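PDB 3QZ6: HpcH/HpaI aldolase from Desulfitobacterium hafniense, which belongs to the HpcH/HpaI aldolase/citrate lyase family and folds as a TIM barrel, two copies of the chain making up the assembly. Local coordinates for residues A[32-37]-A[65-70]; A[176-181]-A[194-199]; A[223-226]-A[232-235]. All coordinates share one frame; numbering follows the deposited sequence.

Contact 1. Residues A[32-37]-A[65-70]; sequences IYAEAG and AGVSVL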
loop_
_atom_site.group_PDB
_atom_site.type_symbol
_atom_site.label_atom_id
_atom_site.label_comp_id
_atom_site.label_asym_id
_atom_site.label_seq_id
_atom_site.Cartn_x
_atom_site.Cartn_y
_atom_site.Cartn_z
ATOM N N ILE A 32 0.512 -10.245 1.845
ATOM C CA ILE A 32 -0.519 -9.519 2.582
ATOM C C ILE A 32 -1.900 -9.916 2.068
ATOM O O ILE A 32 -2.827 -10.156 2.844
ATOM C CB ILE A 32 -0.315 -8.006 2.463
ATOM C CG1 ILE A 32 0.817 -7.568 3.410
ATOM C CG2 ILE A 32 -1.604 -7.264 2.806
ATOM C CD1 ILE A 32 1.246 -6.126 3.237
ATOM N N TYR A 33 -2.028 -10.005 0.748
ATOM C CA TYR A 33 -3.310 -10.360 0.148
ATOM C C TYR A 33 -3.714 -11.813 0.442
ATOM O O TYR A 33 -4.890 -12.109 0.666
ATOM C CB TYR A 33 -3.302 -10.064 -1.363
ATOM C CG TYR A 33 -3.554 -8.589 -1.700
ATOM C CD1 TYR A 33 -3.944 -7.682 -0.716
ATOM C CD2 TYR A 33 -3.426 -8.122 -3.001
ATOM C CE1 TYR A 33 -4.198 -6.337 -1.026
ATOM C CE2 TYR A 33 -3.666 -6.787 -3.324
ATOM C CZ TYR A 33 -4.057 -5.901 -2.337
ATOM O OH TYR A 33 -4.306 -4.575 -2.671
ATOM N N ALA A 34 -2.747 -12.720 0.446
ATOM C CA ALA A 34 -3.038 -14.103 0.804
ATOM C C ALA A 34 -3.565 -14.159 2.231
ATOM O O ALA A 34 -4.566 -14.809 2.509
ATOM C CB ALA A 34 -1.792 -14.952 0.673
ATOM N N GLU A 35 -2.890 -13.463 3.137
ATOM C CA GLU A 35 -3.275 -13.476 4.546
ATOM C C GLU A 35 -4.641 -12.834 4.757
ATOM O O GLU A 35 -5.396 -13.238 5.646
ATOM C CB GLU A 35 -2.195 -12.796 5.410
ATOM C CG GLU A 35 -2.575 -12.613 6.881
ATOM C CD GLU A 35 -2.725 -13.927 7.644
ATOM O OE1 GLU A 35 -2.280 -14.985 7.142
ATOM O OE2 GLU A 35 -3.287 -13.893 8.759
ATOM N N ALA A 36 -4.973 -11.850 3.929
ATOM C CA ALA A 36 -6.287 -11.207 4.008
ATOM C C ALA A 36 -7.408 -12.065 3.427
ATOM O O ALA A 36 -8.580 -11.698 3.513
ATOM C CB ALA A 36 -6.267 -9.849 3.329
ATOM N N GLY A 37 -7.052 -13.195 2.821
ATOM C CA GLY A 37 -8.048 -14.121 2.316
ATOM C C GLY A 37 -8.466 -13.899 0.869
ATOM O O GLY A 37 -9.505 -14.403 0.443
ATOM N N ALA A 65 2.072 -19.053 -2.979
ATOM C CA ALA A 65 1.203 -18.520 -1.932
ATOM C C ALA A 65 -0.239 -18.919 -2.175
ATOM O O ALA A 65 -1.108 -18.692 -1.334
ATOM C CB ALA A 65 1.338 -16.997 -1.841
ATOM N N GLY A 66 -0.496 -19.521 -3.332
ATOM C CA GLY A 66 -1.842 -19.936 -3.672
ATOM C C GLY A 66 -2.742 -18.785 -4.097
ATOM O O GLY A 66 -3.954 -18.860 -3.969
ATOM N N VAL A 67 -2.148 -17.715 -4.607
ATOM C CA VAL A 67 -2.919 -16.562 -5.067
ATOM C C VAL A 67 -2.760 -16.462 -6.588
ATOM O O VAL A 67 -1.661 -16.659 -7.120
ATOM C CB VAL A 67 -2.419 -15.262 -4.380
ATOM C CG1 VAL A 67 -3.193 -14.044 -4.870
ATOM C CG2 VAL A 67 -2.538 -15.390 -2.858
ATOM N N SER A 68 -3.857 -16.186 -7.290
ATOM C CA SER A 68 -3.809 -16.086 -8.742
ATOM C C SER A 68 -3.604 -14.637 -9.174
ATOM O O SER A 68 -4.221 -13.729 -8.625
ATOM C CB SER A 68 -5.114 -16.609 -9.352
ATOM O OG SER A 68 -5.353 -17.957 -8.992
ATOM N N VAL A 69 -2.758 -14.424 -10.174
ATOM C CA VAL A 69 -2.505 -13.076 -10.668
ATOM C C VAL A 69 -3.144 -12.926 -12.042
ATOM O O VAL A 69 -2.820 -13.678 -12.957
ATOM C CB VAL A 69 -0.991 -12.798 -10.784
ATOM C CG1 VAL A 69 -0.730 -11.375 -11.286
ATOM C CG2 VAL A 69 -0.285 -13.038 -9.422
ATOM N N LEU A 70 -4.074 -11.983 -12.183
ATOM C CA LEU A 70 -4.617 -11.663 -13.504
ATOM C C LEU A 70 -4.055 -10.314 -13.905
ATOM O O LEU A 70 -3.623 -9.551 -13.050
ATOM C CB LEU A 70 -6.144 -11.591 -13.477
ATOM C CG LEU A 70 -6.877 -12.832 -12.954
ATOM C CD1 LEU A 70 -8.383 -12.588 -12.978
ATOM C CD2 LEU A 70 -6.521 -14.072 -13.787
#
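A34 overlaps V67 through single methyl groups: CB of A34 lies 3.6 Å from CG2 of V67, and the same CG2 sits 3.9 Å from CA of A34. The valine methyl thus rests on both CB and CA of A34, near the end of helix 29-35. V67 has CG1 anti to its backbone N (chi1 179°), which leaves CG2 beside that nitrogen and aimed across at the helix. Next to the valine methyl, the carbonyl O of A65 comes to 4.3 Å from CB of A34, a looser approach. CB of A65 also points toward the alanine.

The two segments belong to neighbouring units of the TIM barrel. One ends the helix that precedes strand 40-44; the other is the turn that carries the chain from helix 52-65 into strand 68-72. V67, just ahead of that strand, also touches F41 of strand 40-44 and so fills the layer between barrel and helix. Each helix is followed by a glycine of positive phi, G37 and G66. G37 closes the first helix in a Schellman motif, its N bonding back to O of A34 at 3.0 Å, while N of A36 makes an ordinary helical bond to O of I32 at 2.9 Å. The far side of the first helix faces the second subunit, where K254 of that subunit bonds to O of G37.

No hydrogen bond or salt bridge spans the two segments, and their apolar contact rests on one pair of methyl groups, burying a modest 105 Å². The chemistry implies close fit without directional bonding: A34 and V67 fill space between helix and loop.

Contact 2. Residues A[176-181]-A[194-199]; sequences RDLSND and YECYEK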
loop_
_atom_site.group_PDB
_atom_site.type_symbol
_atom_site.label_atom_id
_atom_site.label_comp_id
_atom_site.label_asym_id
_atom_site.label_seq_id
_atom_site.Cartn_x
_atom_site.Cartn_y
_atom_site.Cartn_z
ATOM N N ARG A 176 -17.454 2.859 -14.451
ATOM C CA ARG A 176 -17.202 4.261 -14.739
ATOM C C ARG A 176 -17.331 4.541 -16.236
ATOM O O ARG A 176 -18.031 5.471 -16.641
ATOM C CB ARG A 176 -15.823 4.694 -14.233
ATOM C CG ARG A 176 -15.534 6.192 -14.437
ATOM C CD ARG A 176 -14.336 6.633 -13.599
ATOM N NE ARG A 176 -14.630 6.486 -12.177
ATOM C CZ ARG A 176 -13.743 6.118 -11.256
ATOM N NH1 ARG A 176 -12.490 5.865 -11.599
ATOM N NH2 ARG A 176 -14.109 6.011 -9.983
ATOM N N ASP A 177 -16.654 3.742 -17.056
ATOM C CA ASP A 177 -16.742 3.918 -18.506
ATOM C C ASP A 177 -18.163 3.645 -19.000
ATOM O O ASP A 177 -18.665 4.343 -19.878
ATOM C CB ASP A 177 -15.745 3.020 -19.250
ATOM C CG ASP A 177 -14.315 3.591 -19.254
ATOM O OD1 ASP A 177 -14.131 4.792 -19.549
ATOM O OD2 ASP A 177 -13.372 2.829 -18.962
ATOM N N LEU A 178 -18.806 2.623 -18.447
ATOM C CA LEU A 178 -20.160 2.293 -18.874
ATOM C C LEU A 178 -21.102 3.444 -18.564
ATOM O O LEU A 178 -21.887 3.859 -19.415
ATOM C CB LEU A 178 -20.656 1.017 -18.204
ATOM C CG LEU A 178 -22.069 0.558 -18.586
ATOM C CD1 LEU A 178 -22.178 0.252 -20.088
ATOM C CD2 LEU A 178 -22.457 -0.664 -17.762
ATOM N N SER A 179 -21.022 3.970 -17.344
ATOM C CA SER A 179 -21.847 5.118 -16.979
ATOM C C SER A 179 -21.538 6.279 -17.920
ATOM O O SER A 179 -22.427 7.032 -18.303
ATOM C CB SER A 179 -21.635 5.519 -15.512
ATOM O OG SER A 179 -20.312 5.983 -15.278
ATOM N N ASN A 180 -20.279 6.408 -18.319
ATOM C CA ASN A 180 -19.920 7.451 -19.267
ATOM C C ASN A 180 -20.608 7.225 -20.600
ATOM O O ASN A 180 -21.124 8.166 -21.206
ATOM C CB ASN A 180 -18.403 7.550 -19.472
ATOM C CG ASN A 180 -17.997 8.833 -20.203
ATOM O OD1 ASN A 180 -18.713 9.841 -20.167
ATOM N ND2 ASN A 180 -16.845 8.802 -20.856
ATOM N N ASP A 181 -20.621 5.975 -21.054
ATOM C CA ASP A 181 -21.236 5.658 -22.338
ATOM C C ASP A 181 -22.749 5.875 -22.292
ATOM O O ASP A 181 -23.371 6.112 -23.323
ATOM C CB ASP A 181 -20.923 4.225 -22.774
ATOM C CG ASP A 181 -20.977 4.052 -24.289
ATOM O OD1 ASP A 181 -20.461 4.931 -25.010
ATOM O OD2 ASP A 181 -21.534 3.043 -24.766
ATOM N N TYR A 194 -27.616 -0.627 -13.773
ATOM C CA TYR A 194 -28.078 -1.945 -13.350
ATOM C C TYR A 194 -28.890 -2.692 -14.424
ATOM O O TYR A 194 -28.811 -3.915 -14.525
ATOM C CB TYR A 194 -28.835 -1.854 -12.016
ATOM C CG TYR A 194 -27.885 -1.785 -10.846
ATOM C CD1 TYR A 194 -27.430 -0.566 -10.368
ATOM C CD2 TYR A 194 -27.401 -2.942 -10.253
ATOM C CE1 TYR A 194 -26.541 -0.501 -9.316
ATOM C CE2 TYR A 194 -26.510 -2.885 -9.201
ATOM C CZ TYR A 194 -26.086 -1.662 -8.736
ATOM O OH TYR A 194 -25.197 -1.594 -7.688
ATOM N N GLU A 195 -29.644 -1.962 -15.239
ATOM C CA GLU A 195 -30.335 -2.574 -16.376
ATOM C C GLU A 195 -29.336 -3.257 -17.299
ATOM O O GLU A 195 -29.557 -4.385 -17.738
ATOM C CB GLU A 195 -31.108 -1.529 -17.177
ATOM C CG GLU A 195 -32.368 -1.011 -16.513
ATOM C CD GLU A 195 -33.059 0.056 -17.349
ATOM O OE1 GLU A 195 -32.980 -0.020 -18.597
ATOM O OE2 GLU A 195 -33.670 0.973 -16.755
ATOM N N CYS A 196 -28.239 -2.563 -17.606
ATOM C CA CYS A 196 -27.177 -3.151 -18.415
ATOM C C CYS A 196 -26.627 -4.418 -17.759
ATOM O O CYS A 196 -26.462 -5.451 -18.410
ATOM C CB CYS A 196 -26.035 -2.148 -18.644
ATOM S SG CYS A 196 -26.459 -0.735 -19.696
ATOM N N TYR A 197 -26.331 -4.338 -16.467
ATOM C CA TYR A 197 -25.794 -5.499 -15.761
ATOM C C TYR A 197 -26.718 -6.693 -15.942
ATOM O O TYR A 197 -26.271 -7.800 -16.243
ATOM C CB TYR A 197 -25.646 -5.213 -14.267
ATOM C CG TYR A 197 -24.635 -4.150 -13.905
ATOM C CD1 TYR A 197 -23.652 -3.747 -14.803
ATOM C CD2 TYR A 197 -24.661 -3.555 -12.649
ATOM C CE1 TYR A 197 -22.722 -2.772 -14.451
ATOM C CE2 TYR A 197 -23.741 -2.592 -12.291
ATOM C CZ TYR A 197 -22.774 -2.208 -13.189
ATOM O OH TYR A 197 -21.876 -1.238 -12.806
ATOM N N GLU A 198 -28.015 -6.459 -15.743
ATOM C CA GLU A 198 -29.006 -7.527 -15.829
ATOM C C GLU A 198 -29.008 -8.164 -17.210
ATOM O O GLU A 198 -29.057 -9.390 -17.333
ATOM C CB GLU A 198 -30.412 -7.007 -15.494
ATOM C CG GLU A 198 -30.598 -6.508 -14.061
ATOM C CD GLU A 198 -30.809 -7.636 -13.057
ATOM O OE1 GLU A 198 -30.435 -8.790 -13.359
ATOM O OE2 GLU A 198 -31.355 -7.363 -11.963
ATOM N N LYS A 199 -28.977 -7.328 -18.245
ATOM C CA LYS A 199 -28.973 -7.825 -19.619
ATOM C C LYS A 199 -27.756 -8.700 -19.850
ATOM O O LYS A 199 -27.846 -9.756 -20.466
ATOM C CB LYS A 199 -28.979 -6.681 -20.632
ATOM C CG LYS A 199 -30.335 -6.035 -20.843
ATOM C CD LYS A 199 -30.245 -4.871 -21.818
ATOM C CE LYS A 199 -31.593 -4.181 -21.968
ATOM N NZ LYS A 199 -31.488 -2.935 -22.766
#
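Two helical segments, 176-181 on helix 175-181 and 194-199 on helix 191-207, have their nearest CA atoms, those of L178 and C196, 8.9 Å apart. Both belong to the outer helical layer of the TIM barrel: the short helix follows strand 170-173, and the longer one leads on to strand 210-215. The gap is wide enough for side chains and is bridged by one leucine.

L178 extends toward the second helix with CG anti to its backbone N (chi1 -179°), and a single methyl, CD2, does all of the close touching. It lies 4.0 Å from CB of C196 and meets the Y197 ring obliquely, 3.9 Å from CE1 of that tyrosine. L178 and Y197 run past each other in opposite directions, each reaching toward the other's helix. All three residues are buried, and no hydrogen bond joins the segments, so the contact is purely apolar.

Outside the pair, V156 of helix 153-157 and L182 pack on C196, while the Y197 ring meets F173 and stands edge-to-face with F213, residues of two adjacent barrel strands. Y197 therefore links the helix-to-helix packing with the wall of the barrel.

Within the longer helix, the rings of Y194 and Y197 also meet: the Y197 ring presents an edge to one face of Y194, with CE2 of Y197 standing 4.1 Å above the plane of the Y194 ring, over its centre.

Contact 3. Residues A[223-226]-A[232-235]; sequences GWAV and MLLW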
loop_
_atom_site.group_PDB
_atom_site.type_symbol
_atom_site.label_atom_id
_atom_site.label_comp_id
_atom_site.label_asym_id
_atom_site.label_seq_id
_atom_site.Cartn_x
_atom_site.Cartn_y
_atom_site.Cartn_z
ATOM N N GLY A 223 -23.443 -7.661 -2.354
ATOM C CA GLY A 223 -24.591 -8.518 -2.108
ATOM C C GLY A 223 -25.436 -8.703 -3.355
ATOM O O GLY A 223 -25.901 -9.809 -3.649
ATOM N N TRP A 224 -25.618 -7.614 -4.097
ATOM C CA TRP A 224 -26.408 -7.628 -5.321
ATOM C C TRP A 224 -25.917 -8.697 -6.295
ATOM O O TRP A 224 -26.714 -9.427 -6.883
ATOM C CB TRP A 224 -26.362 -6.254 -5.997
ATOM C CG TRP A 224 -27.269 -6.135 -7.191
ATOM C CD1 TRP A 224 -28.566 -5.706 -7.197
ATOM C CD2 TRP A 224 -26.945 -6.449 -8.553
ATOM N NE1 TRP A 224 -29.063 -5.731 -8.477
ATOM C CE2 TRP A 224 -28.089 -6.183 -9.325
ATOM C CE3 TRP A 224 -25.796 -6.927 -9.190
ATOM C CZ2 TRP A 224 -28.120 -6.381 -10.706
ATOM C CZ3 TRP A 224 -25.831 -7.126 -10.563
ATOM C CH2 TRP A 224 -26.983 -6.853 -11.304
ATOM N N ALA A 225 -24.601 -8.784 -6.467
ATOM C CA ALA A 225 -24.021 -9.724 -7.423
ATOM C C ALA A 225 -24.078 -11.148 -6.888
ATOM O O ALA A 225 -24.347 -12.103 -7.629
ATOM C CB ALA A 225 -22.570 -9.330 -7.732
ATOM N N VAL A 226 -23.811 -11.291 -5.597
ATOM C CA VAL A 226 -23.816 -12.608 -4.968
ATOM C C VAL A 226 -25.206 -13.254 -5.054
ATOM O O VAL A 226 -25.330 -14.442 -5.369
ATOM C CB VAL A 226 -23.315 -12.529 -3.512
ATOM C CG1 VAL A 226 -23.601 -13.828 -2.763
ATOM C CG2 VAL A 226 -21.807 -12.201 -3.492
HETATM N N MSE A 232 -17.202 -14.370 -9.678
HETATM C CA MSE A 232 -16.004 -13.532 -9.739
HETATM C C MSE A 232 -16.256 -12.194 -9.064
HETATM O O MSE A 232 -16.797 -11.273 -9.674
HETATM C CB MSE A 232 -15.553 -13.305 -11.185
HETATM C CG MSE A 232 -14.751 -14.445 -11.779
HETATM SE SE MSE A 232 -12.999 -14.680 -10.925
HETATM C CE MSE A 232 -12.100 -13.060 -11.547
ATOM N N LEU A 233 -15.860 -12.085 -7.802
ATOM C CA LEU A 233 -16.145 -10.884 -7.032
ATOM C C LEU A 233 -14.886 -10.040 -6.923
ATOM O O LEU A 233 -13.880 -10.494 -6.389
ATOM C CB LEU A 233 -16.651 -11.262 -5.640
ATOM C CG LEU A 233 -17.792 -12.285 -5.663
ATOM C CD1 LEU A 233 -18.157 -12.727 -4.246
ATOM C CD2 LEU A 233 -19.009 -11.720 -6.398
ATOM N N LEU A 234 -14.963 -8.811 -7.429
ATOM C CA LEU A 234 -13.821 -7.907 -7.486
ATOM C C LEU A 234 -14.135 -6.647 -6.687
ATOM O O LEU A 234 -15.000 -5.864 -7.071
ATOM C CB LEU A 234 -13.545 -7.529 -8.943
ATOM C CG LEU A 234 -12.317 -6.646 -9.172
ATOM C CD1 LEU A 234 -11.073 -7.370 -8.695
ATOM C CD2 LEU A 234 -12.182 -6.268 -10.655
ATOM N N TRP A 235 -13.432 -6.446 -5.580
ATOM C CA TRP A 235 -13.766 -5.355 -4.662
ATOM C C TRP A 235 -12.603 -4.399 -4.440
ATOM O O TRP A 235 -11.518 -4.809 -4.019
ATOM C CB TRP A 235 -14.243 -5.911 -3.309
ATOM C CG TRP A 235 -14.282 -4.857 -2.240
ATOM C CD1 TRP A 235 -15.162 -3.816 -2.144
ATOM C CD2 TRP A 235 -13.392 -4.731 -1.127
ATOM N NE1 TRP A 235 -14.865 -3.047 -1.043
ATOM C CE2 TRP A 235 -13.785 -3.591 -0.403
ATOM C CE3 TRP A 235 -12.300 -5.472 -0.673
ATOM C CZ2 TRP A 235 -13.118 -3.174 0.744
ATOM C CZ3 TRP A 235 -11.645 -5.052 0.471
ATOM C CH2 TRP A 235 -12.061 -3.924 1.166
#
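L233 sends its side chain from strand 232-237 out toward helix 223-227, within the beta-alpha-beta unit that runs from strand 210-215 through this helix to the last strand of the TIM barrel. CB leaves the strand in the direction of the helix but has no partner there within 4.2 Å. Next along, CG stands beside the backbone N and anti to the carbonyl carbon (chi1 -50°), and the chain divides into two methyls that do the touching. CD1 packs on CG2 of V226 at 3.8 Å. CD2 reaches the same valine methyl at 4.1 Å and also comes to 4.5 Å from CB of A225, a looser contact.

Both leucine methyls thus share V226 CG2, and the two side chains cross at about a right angle. The backbones stay well apart, with CA of A225 and CA of L233 at 8.0 Å, and no hydrogen bond spans the gap.

M222 packs on L233 from the loop before the helix, and A225 also touches F213 of strand 210-215. From the second subunit, I253 packs on L233 and P257 on V226, so this buried apolar layer continues into the dimer interface. V226 has CG1 anti to its backbone N (chi1 168°), which places CG2 as the branch that meets the leucine.

Along the chain the three contacts follow in series, all within one TIM barrel. Contacts 1 and 2 lie on opposite sides of the chain's centre, their own centres 29 Å apart and their nearest atoms about 16 Å apart. Contact 3 touches both. It shares the barrel sheet with contact 1, 18 Å away between centres, where CD1 of L70 packs on CE of M232 at 4.0 Å. Toward contact 2, whose centre is 15 Å from that of contact 3, W224 packs against Y194, Y197 and E198. Contact 3 thus lies between the other two, touching the strand of contact 1 and the helix of contact 2, while contacts 1 and 3 also meet the second subunit, tying these parts to the dimer.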